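PDB 3K7Y: aspartate aminotransferase from Plasmodium falciparum, which probably catalyses the pyridoxal-phosphate-dependent, reversible transfer of an amino group from L-aspartate to 2-oxoglutarate, giving oxaloacetate and L-glutamate, and works as a homodimer. Local coordinates for residues T128-I133 with Y184-V189; N150-N155 with F357-A362. All blocks are in the same frame, centred on the assembly; numbering follows the deposited sequence.

Interactions 1 and 2 lie side by side, their centres about 10 Å apart, and lead outward from the cofactor. Interaction 1 forms one wall of the pyridoxal-5'-phosphate pocket with Tyr132 and Asn185; interaction 2 is a more peripheral apolar contact, where the side chain of Phe357 is still about 13 Å from the cofactor and about 8 Å from that of Asn185. Residues 150-155 run next to 128-133, and Asn129 O probably accepts a hydrogen bond from Phe152 N at 3.2 Å. Side chains continue the join: Pro130 CG lies 3.4 Å from Tyr154 OH, and the rings of Tyr184 and Phe151 meet through their CE2 atoms.

Interaction 1. Residues T128-I133 with Y184-V189; sequences TNPPYI and YNPCSV. With PLP (pyridoxal-5'-phosphate), chain B.
Tyr132 and Asn185 mark the closest backbone approach, with CA atoms 5.6 Å apart, where two irregular loops pass each other, each bent by a cis peptide bond, Asn129-Pro130 in one and Asn185-Pro186 in the other. Away from the cofactor, the phenol of Tyr184 reaches between strand end and loop. Its OH accepts a hydrogen bond from Thr128 OG1 (2.6 Å) and donates one to Pro130 O, modelled shorter than usual, a detail that carries no weight at 2.8 Å resolution. Both partners lie near the plane of the Tyr184 ring, at its edge, and the threonine hydroxyl gets there by sitting between its backbone N and carbonyl carbon (chi1 58°). Beside this pair, Cys187 SG packs on Pro130 CD at 3.5 Å, and the rings of Pro130 and Pro186 are in looser apolar contact. Nearer the cofactor, the Tyr132 ring meets the Asn185 amide obliquely, CD2 to CG 4.0 Å, with the two planes 51° apart. One face of that ring lies over the pyridine, PLP C2 standing 3.8 Å above the plane of the tyrosine ring and offset toward its rim. Asn185 ND2 donates to PLP O3 (2.9 Å, N-H...O angle 139°). Arg380 NH1 hydrogen-bonds Asn185 OD1, so both ends of the amide are tied and its rotation is set; Tyr216 OH adds a weak bond to ND2. An aromatic ring over the pyridine, with an asparagine at its O3, is characteristic of the cofactor site in class I aminotransferases.

Interaction 2. Residues N150-N155 with F357-A362; sequences NFFDYN and FVPLLA
Phe152 and Phe357 make the main aromatic contact, with ring centres 5.2 Å apart and planes at 59°, an oblique meeting. Phe357 CD2 lies over one face of the Phe152 ring, 3.7 Å from CZ, while Phe152 CE2 comes in at the edge of the Phe357 ring. In both residues CG is anti to the backbone N (chi1 -179° and -174°), which sets CG out from each backbone toward the other segment. Tyr154 extends the cluster: one face of its ring takes the edge of Phe152, with Phe152 CD2 3.7 Å above the plane, and its OH lies 4.0 Å from Phe357 CZ near the plane of that ring. Further apolar contacts are made to proline. Pro359 CG packs against Tyr154 CD1 at 3.9 Å and more distantly against Phe152 CE2. No hydrogen bond joins the two segments, so the contact rests on packing, mostly of carbon on carbon, buried at the phenylalanines and exposed at Tyr154. Between what are probably the large, cofactor-binding domain and the small one, as in related aminotransferases, the contact joins the end of strand 145-153, next to outermost strand 158-159 of the mixed sheet, to the loop leaving strand 355-357, which pairs with 380-382.

Interaction 1. Residues T128-I133 with Y184-V189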
# COMPACT_ATOMS: atom_id res chain seq x y z
N THR A 128 8.27 22.91 -8.85
CA THR A 128 9.13 24.08 -8.57
C THR A 128 10.59 23.64 -8.48
O THR A 128 10.87 22.57 -7.95
CB THR A 128 8.73 24.90 -7.28
OG1 THR A 128 8.74 24.06 -6.12
CG2 THR A 128 7.35 25.52 -7.42
N ASN A 129 11.51 24.44 -9.00
CA ASN A 129 12.91 24.06 -8.96
C ASN A 129 13.62 24.55 -7.72
O ASN A 129 13.48 25.71 -7.37
CB ASN A 129 13.66 24.54 -10.20
CG ASN A 129 15.13 24.26 -10.10
OD1 ASN A 129 15.85 24.98 -9.41
ND2 ASN A 129 15.60 23.21 -10.75
N PRO A 130 14.40 23.68 -7.04
CA PRO A 130 14.60 22.27 -7.33
C PRO A 130 13.49 21.48 -6.63
O PRO A 130 12.88 21.98 -5.67
CB PRO A 130 15.96 21.98 -6.70
CG PRO A 130 16.01 22.88 -5.51
CD PRO A 130 15.11 24.07 -5.81
N PRO A 131 13.20 20.26 -7.12
CA PRO A 131 12.00 19.53 -6.69
C PRO A 131 12.33 18.39 -5.75
O PRO A 131 13.43 17.87 -5.79
CB PRO A 131 11.51 18.92 -7.99
CG PRO A 131 12.78 18.83 -8.89
CD PRO A 131 13.90 19.57 -8.22
N TYR A 132 11.37 18.00 -4.91
CA TYR A 132 11.53 16.78 -4.14
C TYR A 132 11.84 15.66 -5.14
O TYR A 132 11.04 15.40 -6.04
CB TYR A 132 10.25 16.50 -3.37
CG TYR A 132 10.24 15.16 -2.69
CD1 TYR A 132 9.12 14.34 -2.78
CD2 TYR A 132 11.34 14.69 -1.98
CE1 TYR A 132 9.09 13.11 -2.17
CE2 TYR A 132 11.32 13.46 -1.37
CZ TYR A 132 10.19 12.68 -1.47
OH TYR A 132 10.14 11.44 -0.88
N ILE A 133 13.01 15.01 -4.99
CA ILE A 133 13.47 13.96 -5.92
C ILE A 133 12.41 13.00 -6.37
O ILE A 133 12.18 12.88 -7.57
CB ILE A 133 14.64 13.12 -5.39
CG1 ILE A 133 14.74 13.24 -3.86
CG2 ILE A 133 15.92 13.50 -6.14
CD1 ILE A 133 15.63 12.20 -3.14
N TYR A 184 9.95 23.14 2.82
CA TYR A 184 10.37 22.67 1.51
C TYR A 184 11.46 21.61 1.59
O TYR A 184 12.45 21.77 2.32
CB TYR A 184 10.85 23.84 0.68
CG TYR A 184 10.83 23.60 -0.80
CD1 TYR A 184 11.75 22.74 -1.41
CD2 TYR A 184 9.90 24.24 -1.62
CE1 TYR A 184 11.74 22.52 -2.79
CE2 TYR A 184 9.88 24.03 -3.02
CZ TYR A 184 10.80 23.17 -3.60
OH TYR A 184 10.78 22.97 -4.96
N ASN A 185 11.27 20.53 0.85
CA ASN A 185 12.25 19.47 0.70
C ASN A 185 12.79 19.41 -0.74
O ASN A 185 12.05 19.04 -1.65
CB ASN A 185 11.62 18.13 1.09
CG ASN A 185 12.59 16.97 1.00
OD1 ASN A 185 13.62 17.04 0.33
ND2 ASN A 185 12.27 15.88 1.69
N PRO A 186 14.07 19.75 -0.95
CA PRO A 186 15.15 20.06 0.02
C PRO A 186 15.34 21.50 0.54
O PRO A 186 15.89 21.65 1.63
CB PRO A 186 16.41 19.64 -0.73
CG PRO A 186 16.08 19.91 -2.15
CD PRO A 186 14.60 19.64 -2.32
N CYS A 187 14.93 22.53 -0.20
CA CYS A 187 15.22 23.95 0.17
C CYS A 187 15.06 24.38 1.63
O CYS A 187 15.86 25.14 2.12
CB CYS A 187 14.41 24.92 -0.69
SG CYS A 187 14.78 24.66 -2.41
N SER A 188 14.02 23.90 2.30
CA SER A 188 13.77 24.25 3.69
C SER A 188 13.39 25.72 3.82
O SER A 188 13.64 26.34 4.84
CB SER A 188 15.00 23.95 4.55
OG SER A 188 15.63 22.76 4.14
N VAL A 189 12.76 26.25 2.78
CA VAL A 189 12.38 27.66 2.71
C VAL A 189 10.86 27.72 2.49
O VAL A 189 10.38 27.18 1.50
CB VAL A 189 13.11 28.36 1.51
CG1 VAL A 189 12.68 29.79 1.38
CG2 VAL A 189 14.62 28.30 1.66
N1 PLP B . 6.48 14.74 0.06
C2 PLP B . 7.61 15.27 0.63
C2A PLP B . 7.98 16.66 0.28
C3 PLP B . 8.36 14.52 1.52
O3 PLP B . 9.48 15.06 2.10
C4 PLP B . 7.98 13.21 1.82
C4A PLP B . 8.74 12.49 2.89
O4A PLP B . 8.34 12.54 4.06
C5 PLP B . 6.82 12.65 1.25
C6 PLP B . 6.08 13.44 0.36
C5A PLP B . 6.32 11.23 1.50
O4P PLP B . 6.20 10.82 2.85
P PLP B . 5.85 9.28 3.22
O1P PLP B . 5.13 9.18 4.53
O2P PLP B . 7.13 8.51 3.41
O3P PLP B . 4.98 8.73 2.11

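Interaction 2. Residues N150-N155 with F357-A362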
# COMPACT_ATOMS: atom_id res chain seq x y z
N ASN A 150 10.94 28.30 -11.96
CA ASN A 150 11.93 29.01 -11.13
C ASN A 150 11.45 29.07 -9.71
O ASN A 150 10.27 29.26 -9.46
CB ASN A 150 12.07 30.46 -11.57
CG ASN A 150 12.75 30.62 -12.89
OD1 ASN A 150 13.97 30.43 -13.00
ND2 ASN A 150 11.99 31.01 -13.91
N PHE A 151 12.36 28.96 -8.75
CA PHE A 151 11.94 29.06 -7.37
C PHE A 151 13.05 29.54 -6.45
O PHE A 151 13.20 30.73 -6.21
CB PHE A 151 11.38 27.73 -6.89
CG PHE A 151 10.63 27.82 -5.61
CD1 PHE A 151 9.37 28.39 -5.59
CD2 PHE A 151 11.16 27.31 -4.44
CE1 PHE A 151 8.65 28.48 -4.41
CE2 PHE A 151 10.46 27.40 -3.24
CZ PHE A 151 9.20 27.99 -3.22
N PHE A 152 13.81 28.59 -5.92
CA PHE A 152 14.86 28.87 -4.98
C PHE A 152 15.95 29.66 -5.68
O PHE A 152 16.30 29.35 -6.83
CB PHE A 152 15.38 27.53 -4.50
CG PHE A 152 16.47 27.63 -3.51
CD1 PHE A 152 16.19 27.94 -2.21
CD2 PHE A 152 17.76 27.39 -3.88
CE1 PHE A 152 17.20 28.03 -1.27
CE2 PHE A 152 18.78 27.47 -2.96
CZ PHE A 152 18.49 27.80 -1.65
N ASP A 153 16.46 30.70 -5.02
CA ASP A 153 17.55 31.50 -5.60
C ASP A 153 18.87 31.00 -5.05
O ASP A 153 19.11 31.02 -3.84
CB ASP A 153 17.40 33.00 -5.35
CG ASP A 153 18.48 33.81 -6.06
OD1 ASP A 153 19.65 33.79 -5.60
OD2 ASP A 153 18.17 34.44 -7.09
N TYR A 154 19.73 30.55 -5.95
CA TYR A 154 20.87 29.76 -5.55
C TYR A 154 21.97 30.60 -4.96
O TYR A 154 22.74 30.11 -4.13
CB TYR A 154 21.36 28.87 -6.70
CG TYR A 154 20.75 27.47 -6.68
CD1 TYR A 154 21.42 26.42 -6.06
CD2 TYR A 154 19.51 27.21 -7.25
CE1 TYR A 154 20.88 25.14 -6.03
CE2 TYR A 154 18.95 25.92 -7.22
CZ TYR A 154 19.65 24.89 -6.61
OH TYR A 154 19.13 23.61 -6.56
N ASN A 155 22.02 31.87 -5.34
CA ASN A 155 23.05 32.76 -4.81
C ASN A 155 22.59 33.58 -3.61
O ASN A 155 23.36 33.77 -2.67
CB ASN A 155 23.71 33.60 -5.89
CG ASN A 155 24.91 32.89 -6.49
OD1 ASN A 155 24.76 31.95 -7.27
ND2 ASN A 155 26.10 33.32 -6.11
N PHE A 357 19.59 23.54 3.80
CA PHE A 357 20.03 23.34 2.43
C PHE A 357 21.19 24.29 2.14
O PHE A 357 21.00 25.51 2.07
CB PHE A 357 18.86 23.60 1.48
CG PHE A 357 19.14 23.28 0.03
CD1 PHE A 357 19.73 22.07 -0.34
CD2 PHE A 357 18.75 24.16 -0.97
CE1 PHE A 357 19.97 21.78 -1.69
CE2 PHE A 357 18.98 23.88 -2.32
CZ PHE A 357 19.59 22.69 -2.68
N VAL A 358 22.39 23.73 1.99
CA VAL A 358 23.60 24.52 1.77
C VAL A 358 24.26 24.10 0.45
O VAL A 358 25.16 23.25 0.45
CB VAL A 358 24.60 24.33 2.97
CG1 VAL A 358 25.85 25.22 2.83
CG2 VAL A 358 23.91 24.59 4.29
N PRO A 359 23.83 24.69 -0.68
CA PRO A 359 24.38 24.22 -1.96
C PRO A 359 25.90 24.12 -1.95
O PRO A 359 26.47 23.14 -2.46
CB PRO A 359 23.88 25.28 -2.96
CG PRO A 359 22.54 25.67 -2.41
CD PRO A 359 22.70 25.62 -0.88
N LEU A 360 26.55 25.10 -1.34
CA LEU A 360 28.00 25.11 -1.18
C LEU A 360 28.62 23.75 -0.82
O LEU A 360 29.74 23.43 -1.24
CB LEU A 360 28.39 26.15 -0.14
CG LEU A 360 29.90 26.32 -0.11
CD1 LEU A 360 30.37 27.03 -1.39
CD2 LEU A 360 30.35 27.05 1.15
N LEU A 361 27.90 22.96 -0.04
CA LEU A 361 28.39 21.68 0.47
C LEU A 361 28.38 20.55 -0.57
O LEU A 361 29.09 19.55 -0.43
CB LEU A 361 27.64 21.27 1.75
CG LEU A 361 28.15 21.77 3.12
CD1 LEU A 361 28.94 23.05 3.04
CD2 LEU A 361 27.03 21.94 4.11
N ALA A 362 27.58 20.72 -1.62
CA ALA A 362 27.59 19.76 -2.72
C ALA A 362 29.04 19.48 -3.16
O ALA A 362 29.40 18.32 -3.39
CB ALA A 362 26.75 20.27 -3.88